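Local atomic coordinates of flavodoxin (Aquifex aeolicus, PDB entry 2ARK), a protein that probably serves as a low-potential electron donor to a number of redox enzymes, using FMN as its cofactor. Residues Met4-Thr18 and Asp49-Asn63. Numbering follows the deposited sequence.
Sequences MGKVLVIYDTRTGNT and DVLWADGLAVGSPTN. With PO4 (phosphate ion), chain G.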
HETATM    1  N   MSE A   4     -34.602  -4.783  -4.725  1.00 40.32           N
HETATM    2  CA  MSE A   4     -33.660  -5.550  -3.907  1.00 41.23           C
HETATM    3  C   MSE A   4     -32.263  -4.951  -4.034  1.00 38.63           C
HETATM    4  O   MSE A   4     -31.918  -4.364  -5.061  1.00 38.59           O
HETATM    5  CB  MSE A   4     -33.615  -7.014  -4.353  1.00 40.53           C
HETATM    6  CG  MSE A   4     -34.864  -7.814  -4.095  1.00 43.29           C
HETATM    7 SE   MSE A   4     -34.800  -9.644  -4.921  1.00 48.93          SE
HETATM    8  CE  MSE A   4     -33.955 -10.654  -3.349  1.00 46.94           C
ATOM      9  N   GLY A   5     -31.455  -5.100  -2.992  1.00 37.04           N
ATOM     10  CA  GLY A   5     -30.027  -4.806  -3.091  1.00 34.36           C
ATOM     11  C   GLY A   5     -29.400  -5.739  -4.108  1.00 32.96           C
ATOM     12  O   GLY A   5     -29.697  -6.920  -4.136  1.00 32.93           O
ATOM     13  N   LYS A   6     -28.556  -5.196  -4.968  1.00 31.83           N
ATOM     14  CA  LYS A   6     -27.931  -5.947  -6.056  1.00 30.87           C
ATOM     15  C   LYS A   6     -26.432  -6.095  -5.754  1.00 29.87           C
ATOM     16  O   LYS A   6     -25.701  -5.091  -5.715  1.00 28.49           O
ATOM     17  CB  LYS A   6     -28.140  -5.210  -7.390  1.00 31.23           C
ATOM     18  CG  LYS A   6     -29.509  -5.354  -7.995  1.00 31.00           C
ATOM     19  CD  LYS A   6     -30.016  -4.003  -8.450  1.00 34.65           C
ATOM     20  CE  LYS A   6     -29.818  -3.738  -9.930  1.00 35.73           C
ATOM     21  NZ  LYS A   6     -30.004  -2.288 -10.216  1.00 35.53           N
ATOM     22  N   VAL A   7     -26.012  -7.342  -5.497  1.00 28.83           N
ATOM     23  CA  VAL A   7     -24.621  -7.670  -5.152  1.00 28.19           C
ATOM     24  C   VAL A   7     -23.941  -8.573  -6.206  1.00 28.13           C
ATOM     25  O   VAL A   7     -24.476  -9.612  -6.609  1.00 29.19           O
ATOM     26  CB  VAL A   7     -24.541  -8.275  -3.714  1.00 28.15           C
ATOM     27  CG1 VAL A   7     -23.181  -8.893  -3.419  1.00 26.19           C
ATOM     28  CG2 VAL A   7     -24.841  -7.213  -2.676  1.00 28.67           C
ATOM     29  N   LEU A   8     -22.766  -8.162  -6.658  1.00 28.27           N
ATOM     30  CA  LEU A   8     -21.946  -8.948  -7.597  1.00 27.92           C
ATOM     31  C   LEU A   8     -20.775  -9.530  -6.845  1.00 27.25           C
ATOM     32  O   LEU A   8     -19.978  -8.798  -6.235  1.00 27.86           O
ATOM     33  CB  LEU A   8     -21.403  -8.063  -8.724  1.00 27.39           C
ATOM     34  CG  LEU A   8     -21.086  -8.587 -10.133  1.00 29.98           C
ATOM     35  CD1 LEU A   8     -19.876  -7.850 -10.688  1.00 27.29           C
ATOM     36  CD2 LEU A   8     -20.925 -10.144 -10.341  1.00 29.04           C
ATOM     37  N   VAL A   9     -20.672 -10.847  -6.855  1.00 26.69           N
ATOM     38  CA  VAL A   9     -19.465 -11.491  -6.369  1.00 25.80           C
ATOM     39  C   VAL A   9     -18.731 -11.973  -7.608  1.00 26.25           C
ATOM     40  O   VAL A   9     -19.214 -12.832  -8.314  1.00 25.62           O
ATOM     41  CB  VAL A   9     -19.747 -12.642  -5.374  1.00 25.62           C
ATOM     42  CG1 VAL A   9     -18.423 -13.226  -4.807  1.00 23.23           C
ATOM     43  CG2 VAL A   9     -20.628 -12.143  -4.256  1.00 23.63           C
ATOM     44  N   ILE A  10     -17.574 -11.382  -7.879  1.00 26.52           N
ATOM     45  CA  ILE A  10     -16.818 -11.734  -9.078  1.00 27.67           C
ATOM     46  C   ILE A  10     -15.440 -12.212  -8.612  1.00 26.88           C
ATOM     47  O   ILE A  10     -14.867 -11.596  -7.734  1.00 27.18           O
ATOM     48  CB  ILE A  10     -16.776 -10.517 -10.069  1.00 27.73           C
ATOM     49  CG1 ILE A  10     -16.137 -10.887 -11.379  1.00 28.43           C
ATOM     50  CG2 ILE A  10     -16.084  -9.248  -9.459  1.00 25.86           C
ATOM     51  CD1 ILE A  10     -15.659  -9.597 -12.142  1.00 30.10           C
ATOM     52  N   TYR A  11     -14.929 -13.332  -9.134  1.00 26.28           N
ATOM     53  CA  TYR A  11     -13.649 -13.904  -8.614  1.00 24.89           C
ATOM     54  C   TYR A  11     -12.801 -14.496  -9.744  1.00 25.03           C
ATOM     55  O   TYR A  11     -13.326 -14.943 -10.764  1.00 23.33           O
ATOM     56  CB  TYR A  11     -13.899 -14.970  -7.520  1.00 23.94           C
ATOM     57  CG  TYR A  11     -14.606 -16.164  -8.090  1.00 23.81           C
ATOM     58  CD1 TYR A  11     -13.896 -17.277  -8.519  1.00 22.48           C
ATOM     59  CD2 TYR A  11     -15.982 -16.143  -8.297  1.00 22.04           C
ATOM     60  CE1 TYR A  11     -14.550 -18.351  -9.131  1.00 21.84           C
ATOM     61  CE2 TYR A  11     -16.637 -17.208  -8.874  1.00 22.58           C
ATOM     62  CZ  TYR A  11     -15.920 -18.308  -9.283  1.00 22.44           C
ATOM     63  OH  TYR A  11     -16.578 -19.349  -9.881  1.00 23.95           O
ATOM     64  N   ASP A  12     -11.483 -14.464  -9.552  1.00 25.89           N
ATOM     65  CA  ASP A  12     -10.560 -15.300 -10.281  1.00 26.56           C
ATOM     66  C   ASP A  12     -10.089 -16.387  -9.316  1.00 27.76           C
ATOM     67  O   ASP A  12     -10.282 -16.274  -8.098  1.00 28.50           O
ATOM     68  CB  ASP A  12      -9.382 -14.476 -10.789  1.00 26.76           C
ATOM     69  CG  ASP A  12      -8.569 -15.206 -11.865  1.00 27.37           C
ATOM     70  OD1 ASP A  12      -8.935 -16.330 -12.239  1.00 28.32           O
ATOM     71  OD2 ASP A  12      -7.537 -14.691 -12.322  1.00 27.68           O
ATOM     72  N   THR A  13      -9.468 -17.436  -9.844  1.00 28.68           N
ATOM     73  CA  THR A  13      -8.921 -18.510  -9.009  1.00 29.99           C
ATOM     74  C   THR A  13      -7.811 -19.310  -9.756  1.00 31.09           C
ATOM     75  O   THR A  13      -7.879 -19.505 -10.965  1.00 30.62           O
ATOM     76  CB  THR A  13     -10.096 -19.449  -8.485  1.00 30.66           C
ATOM     77  OG1 THR A  13      -9.588 -20.383  -7.537  1.00 31.16           O
ATOM     78  CG2 THR A  13     -10.799 -20.206  -9.638  1.00 28.25           C
ATOM     79  N   ARG A  14      -6.767 -19.739  -9.060  1.00 32.63           N
ATOM     80  CA  ARG A  14      -5.891 -20.765  -9.654  1.00 34.38           C
ATOM     81  C   ARG A  14      -6.265 -22.204  -9.359  1.00 32.49           C
ATOM     82  O   ARG A  14      -6.265 -23.015 -10.281  1.00 32.98           O
ATOM     83  CB  ARG A  14      -4.375 -20.551  -9.469  1.00 34.76           C
ATOM     84  CG  ARG A  14      -3.882 -19.721  -8.286  1.00 38.13           C
ATOM     85  CD  ARG A  14      -2.420 -20.186  -7.882  1.00 39.41           C
ATOM     86  NE  ARG A  14      -1.234 -19.617  -8.576  1.00 44.00           N
ATOM     87  CZ  ARG A  14      -1.222 -18.851  -9.675  1.00 46.65           C
ATOM     88  NH1 ARG A  14      -2.358 -18.501 -10.300  1.00 47.58           N
ATOM     89  NH2 ARG A  14      -0.046 -18.417 -10.151  1.00 45.20           N
ATOM     90  N   THR A  15      -6.613 -22.510  -8.108  1.00 31.34           N
ATOM     91  CA  THR A  15      -6.882 -23.897  -7.677  1.00 30.39           C
ATOM     92  C   THR A  15      -8.297 -24.171  -7.220  1.00 29.23           C
ATOM     93  O   THR A  15      -8.660 -25.331  -7.003  1.00 29.20           O
ATOM     94  CB  THR A  15      -5.980 -24.340  -6.512  1.00 30.43           C
ATOM     95  OG1 THR A  15      -6.149 -23.426  -5.408  1.00 31.78           O
ATOM     96  CG2 THR A  15      -4.544 -24.385  -6.961  1.00 30.70           C
ATOM     97  N   GLY A  16      -9.079 -23.116  -7.024  1.00 27.65           N
ATOM     98  CA  GLY A  16     -10.423 -23.269  -6.518  1.00 25.81           C
ATOM     99  C   GLY A  16     -10.644 -22.637  -5.160  1.00 25.34           C
ATOM    100  O   GLY A  16     -11.778 -22.472  -4.738  1.00 25.67           O
ATOM    101  N   ASN A  17      -9.575 -22.271  -4.465  1.00 24.55           N
ATOM    102  CA  ASN A  17      -9.704 -21.797  -3.096  1.00 23.57           C
ATOM    103  C   ASN A  17     -10.496 -20.524  -3.051  1.00 24.16           C
ATOM    104  O   ASN A  17     -11.438 -20.427  -2.257  1.00 24.66           O
ATOM    105  CB  ASN A  17      -8.342 -21.620  -2.455  1.00 22.95           C
ATOM    106  CG  ASN A  17      -7.619 -22.938  -2.269  1.00 24.93           C
ATOM    107  OD1 ASN A  17      -8.240 -23.988  -2.061  1.00 26.19           O
ATOM    108  ND2 ASN A  17      -6.296 -22.897  -2.355  1.00 24.87           N
ATOM    109  N   THR A  18     -10.142 -19.560  -3.916  1.00 23.53           N
ATOM    110  CA  THR A  18     -10.871 -18.304  -4.015  1.00 23.54           C
ATOM    111  C   THR A  18     -12.327 -18.506  -4.491  1.00 24.62           C
ATOM    112  O   THR A  18     -13.206 -17.737  -4.056  1.00 25.04           O
ATOM    113  CB  THR A  18     -10.105 -17.225  -4.847  1.00 23.78           C
ATOM    114  OG1 THR A  18      -8.755 -17.165  -4.366  1.00 24.18           O
ATOM    115  CG2 THR A  18     -10.734 -15.809  -4.691  1.00 20.75           C
ATOM    116  N   ASP A  49     -22.952  -6.864 -15.759  1.00 30.36           N
ATOM    117  CA  ASP A  49     -23.002  -7.335 -14.370  1.00 30.10           C
ATOM    118  C   ASP A  49     -22.635  -6.249 -13.407  1.00 29.89           C
ATOM    119  O   ASP A  49     -23.227  -6.157 -12.329  1.00 30.13           O
ATOM    120  CB  ASP A  49     -22.039  -8.505 -14.146  1.00 29.98           C
ATOM    121  CG  ASP A  49     -22.502  -9.769 -14.827  1.00 30.92           C
ATOM    122  OD1 ASP A  49     -23.744  -9.953 -14.856  1.00 31.70           O
ATOM    123  OD2 ASP A  49     -21.646 -10.545 -15.343  1.00 30.20           O
ATOM    124  N   VAL A  50     -21.654  -5.434 -13.803  1.00 29.68           N
ATOM    125  CA  VAL A  50     -21.079  -4.413 -12.935  1.00 29.26           C
ATOM    126  C   VAL A  50     -22.032  -3.237 -12.883  1.00 28.95           C
ATOM    127  O   VAL A  50     -22.326  -2.701 -11.805  1.00 30.04           O
ATOM    128  CB  VAL A  50     -19.618  -4.019 -13.393  1.00 29.93           C
ATOM    129  CG1 VAL A  50     -19.124  -2.764 -12.692  1.00 28.27           C
ATOM    130  CG2 VAL A  50     -18.647  -5.192 -13.150  1.00 28.77           C
ATOM    131  N   LEU A  51     -22.549  -2.869 -14.045  1.00 27.78           N
ATOM    132  CA  LEU A  51     -23.617  -1.874 -14.153  1.00 26.96           C
ATOM    133  C   LEU A  51     -24.866  -2.227 -13.336  1.00 26.84           C
ATOM    134  O   LEU A  51     -25.532  -1.362 -12.784  1.00 26.90           O
ATOM    135  CB  LEU A  51     -23.999  -1.703 -15.620  1.00 26.26           C
ATOM    136  CG  LEU A  51     -22.983  -0.955 -16.468  1.00 25.34           C
ATOM    137  CD1 LEU A  51     -23.268  -1.202 -17.956  1.00 23.48           C
ATOM    138  CD2 LEU A  51     -23.034   0.541 -16.119  1.00 22.72           C
ATOM    139  N   TRP A  52     -25.184  -3.511 -13.284  1.00 26.69           N
ATOM    140  CA  TRP A  52     -26.295  -4.007 -12.500  1.00 26.38           C
ATOM    141  C   TRP A  52     -26.019  -3.875 -10.999  1.00 26.93           C
ATOM    142  O   TRP A  52     -26.918  -3.523 -10.251  1.00 28.25           O
ATOM    143  CB  TRP A  52     -26.559  -5.456 -12.921  1.00 25.58           C
ATOM    144  CG  TRP A  52     -27.545  -6.191 -12.108  1.00 25.34           C
ATOM    145  CD1 TRP A  52     -28.903  -6.234 -12.306  1.00 23.93           C
ATOM    146  CD2 TRP A  52     -27.271  -7.017 -10.957  1.00 23.86           C
ATOM    147  NE1 TRP A  52     -29.486  -7.037 -11.348  1.00 25.17           N
ATOM    148  CE2 TRP A  52     -28.510  -7.529 -10.509  1.00 24.54           C
ATOM    149  CE3 TRP A  52     -26.093  -7.387 -10.273  1.00 22.87           C
ATOM    150  CZ2 TRP A  52     -28.612  -8.391  -9.395  1.00 24.19           C
ATOM    151  CZ3 TRP A  52     -26.195  -8.247  -9.176  1.00 22.54           C
ATOM    152  CH2 TRP A  52     -27.443  -8.732  -8.744  1.00 23.10           C
ATOM    153  N   ALA A  53     -24.779  -4.110 -10.567  1.00 27.54           N
ATOM    154  CA  ALA A  53     -24.423  -4.198  -9.138  1.00 28.01           C
ATOM    155  C   ALA A  53     -24.499  -2.887  -8.354  1.00 28.86           C
ATOM    156  O   ALA A  53     -24.050  -1.836  -8.826  1.00 29.80           O
ATOM    157  CB  ALA A  53     -23.037  -4.804  -8.975  1.00 27.26           C
ATOM    158  N   ASP A  54     -25.058  -2.947  -7.146  1.00 28.99           N
ATOM    159  CA  ASP A  54     -24.932  -1.832  -6.199  1.00 29.05           C
ATOM    160  C   ASP A  54     -23.630  -1.963  -5.438  1.00 28.69           C
ATOM    161  O   ASP A  54     -22.969  -0.972  -5.168  1.00 29.23           O
ATOM    162  CB  ASP A  54     -26.111  -1.803  -5.218  1.00 28.78           C
ATOM    163  CG  ASP A  54     -27.420  -1.512  -5.910  1.00 29.69           C
ATOM    164  OD1 ASP A  54     -27.427  -0.566  -6.722  1.00 32.16           O
ATOM    165  OD2 ASP A  54     -28.434  -2.212  -5.660  1.00 28.43           O
ATOM    166  N   GLY A  55     -23.296  -3.209  -5.090  1.00 28.22           N
ATOM    167  CA  GLY A  55     -22.121  -3.572  -4.337  1.00 27.07           C
ATOM    168  C   GLY A  55     -21.410  -4.724  -5.014  1.00 26.87           C
ATOM    169  O   GLY A  55     -22.053  -5.568  -5.641  1.00 25.95           O
ATOM    170  N   LEU A  56     -20.075  -4.715  -4.908  1.00 26.81           N
ATOM    171  CA  LEU A  56     -19.189  -5.733  -5.491  1.00 27.82           C
ATOM    172  C   LEU A  56     -18.240  -6.322  -4.456  1.00 27.22           C
ATOM    173  O   LEU A  56     -17.637  -5.577  -3.681  1.00 27.66           O
ATOM    174  CB  LEU A  56     -18.300  -5.134  -6.589  1.00 28.40           C
ATOM    175  CG  LEU A  56     -18.945  -4.622  -7.864  1.00 30.69           C
ATOM    176  CD1 LEU A  56     -19.485  -3.181  -7.622  1.00 31.59           C
ATOM    177  CD2 LEU A  56     -17.910  -4.663  -8.964  1.00 30.49           C
ATOM    178  N   ALA A  57     -18.090  -7.649  -4.458  1.00 26.43           N
ATOM    179  CA  ALA A  57     -16.960  -8.287  -3.786  1.00 25.51           C
ATOM    180  C   ALA A  57     -16.063  -8.854  -4.872  1.00 25.09           C
ATOM    181  O   ALA A  57     -16.520  -9.546  -5.762  1.00 25.46           O
ATOM    182  CB  ALA A  57     -17.433  -9.374  -2.812  1.00 25.17           C
ATOM    183  N   VAL A  58     -14.790  -8.507  -4.838  1.00 25.48           N
ATOM    184  CA  VAL A  58     -13.887  -8.919  -5.897  1.00 24.95           C
ATOM    185  C   VAL A  58     -12.814  -9.782  -5.255  1.00 24.77           C
ATOM    186  O   VAL A  58     -12.142  -9.332  -4.351  1.00 24.85           O
ATOM    187  CB  VAL A  58     -13.254  -7.670  -6.601  1.00 25.39           C
ATOM    188  CG1 VAL A  58     -12.199  -8.101  -7.643  1.00 24.69           C
ATOM    189  CG2 VAL A  58     -14.336  -6.735  -7.200  1.00 22.79           C
ATOM    190  N   GLY A  59     -12.679 -11.029  -5.689  1.00 24.60           N
ATOM    191  CA  GLY A  59     -11.718 -11.941  -5.077  1.00 23.18           C
ATOM    192  C   GLY A  59     -10.676 -12.414  -6.042  1.00 23.64           C
ATOM    193  O   GLY A  59     -10.938 -12.580  -7.237  1.00 23.36           O
ATOM    194  N   SER A  60      -9.471 -12.615  -5.541  1.00 23.47           N
ATOM    195  CA  SER A  60      -8.415 -13.107  -6.379  1.00 23.41           C
ATOM    196  C   SER A  60      -7.502 -13.964  -5.541  1.00 23.72           C
ATOM    197  O   SER A  60      -7.340 -13.690  -4.345  1.00 25.14           O
ATOM    198  CB  SER A  60      -7.604 -11.931  -6.903  1.00 24.23           C
ATOM    199  OG  SER A  60      -6.467 -12.348  -7.674  1.00 24.42           O
ATOM    200  N   PRO A  61      -6.849 -14.968  -6.158  1.00 22.50           N
ATOM    201  CA  PRO A  61      -5.723 -15.578  -5.449  1.00 22.05           C
ATOM    202  C   PRO A  61      -4.652 -14.510  -5.216  1.00 22.48           C
ATOM    203  O   PRO A  61      -4.554 -13.547  -5.993  1.00 22.54           O
ATOM    204  CB  PRO A  61      -5.218 -16.638  -6.446  1.00 22.37           C
ATOM    205  CG  PRO A  61      -5.733 -16.180  -7.819  1.00 22.30           C
ATOM    206  CD  PRO A  61      -7.062 -15.540  -7.500  1.00 22.17           C
ATOM    207  N   THR A  62      -3.854 -14.641  -4.164  1.00 22.74           N
ATOM    208  CA  THR A  62      -2.708 -13.759  -4.006  1.00 22.77           C
ATOM    209  C   THR A  62      -1.657 -14.186  -4.985  1.00 23.18           C
ATOM    210  O   THR A  62      -1.044 -15.213  -4.807  1.00 22.70           O
ATOM    211  CB  THR A  62      -2.115 -13.868  -2.581  1.00 23.05           C
ATOM    212  OG1 THR A  62      -3.108 -13.438  -1.655  1.00 25.80           O
ATOM    213  CG2 THR A  62      -0.850 -12.973  -2.409  1.00 21.10           C
ATOM    214  N   ASN A  63      -1.452 -13.409  -6.029  1.00 25.22           N
ATOM    215  CA  ASN A  63      -0.435 -13.750  -7.027  1.00 26.85           C
ATOM    216  C   ASN A  63       0.696 -12.707  -7.012  1.00 28.28           C
ATOM    217  O   ASN A  63       0.512 -11.564  -7.469  1.00 28.42           O
ATOM    218  CB  ASN A  63      -1.042 -13.886  -8.439  1.00 26.60           C
ATOM    219  CG  ASN A  63      -1.955 -15.128  -8.605  1.00 26.68           C
ATOM    220  OD1 ASN A  63      -2.701 -15.226  -9.583  1.00 26.59           O
ATOM    221  ND2 ASN A  63      -1.878 -16.069  -7.683  1.00 25.45           N
TER
HETATM  222  P   PO4 G 501      -7.175 -19.939  -5.745  0.60 18.17           P
HETATM  223  O1  PO4 G 501      -6.222 -19.550  -4.640  0.60 23.64           O
HETATM  224  O2  PO4 G 501      -6.413 -20.129  -6.993  0.60 24.83           O
HETATM  225  O3  PO4 G 501      -7.805 -21.258  -5.488  0.60 25.54           O
HETATM  226  O4  PO4 G 501      -8.186 -18.893  -5.994  0.60 23.55           O
HETATM  227  O   HOH W   1     -30.847  -2.210  -5.559  1.00 41.20           O
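Strands 5-11 and 55-61 run parallel, 13° apart and with axes 4.7 Å from each other, and Lys6 O, Leu8 N and O, Ile10 N and O and Asp12 N bond alternately to Gly55, Ala57 and Gly59. Lys6 O takes a second donor, Asp54 N, at 2.7 Å, while Lys6 N gives to the anti side of Asp54 OD2, tying the start of the ladder to the turn after helix 47-52. Trp52, its CG anti to the backbone N (chi1 172°), lays one face of its indole against the Lys6 side chain, with CB and CG over it. Lys6 CB sits 3.7 Å from the centroid of the six-membered ring, almost on its normal, and the bent chain carries NZ over the five-membered ring at 5.0 Å, a long cation-pi contact; Arg38 makes another with this indole. With an alanine here, the aliphatic part of Lys6 is likely to lose the ring face it packs on, and a gap would probably open beside Val7 O, which meets the ring edge. Leu8 packs against the end of helix 47-52, CB to Ala53 CB 3.7 Å and CD1 to Val50 CG2 3.8 Å, and on the same side of the sheet Ile10 CG2 lies alongside Val58 CG2. Val7, Val9, Ala57 and Tyr11 lie on the other face, where Val7, Ala57 and Tyr11 touch helix 17-30. From the start of that helix, Thr18 CG2 reaches the backbone at Gly59 and Ser60, 3.5 Å from Ser60 N; Gly59, having no side chain, lets it come close. Thr15 N and Thr18 N bond a phosphate ion held between the loop 12-16 and the start of helix 17-30, consistent with the FMN phosphate site of the flavodoxin fold.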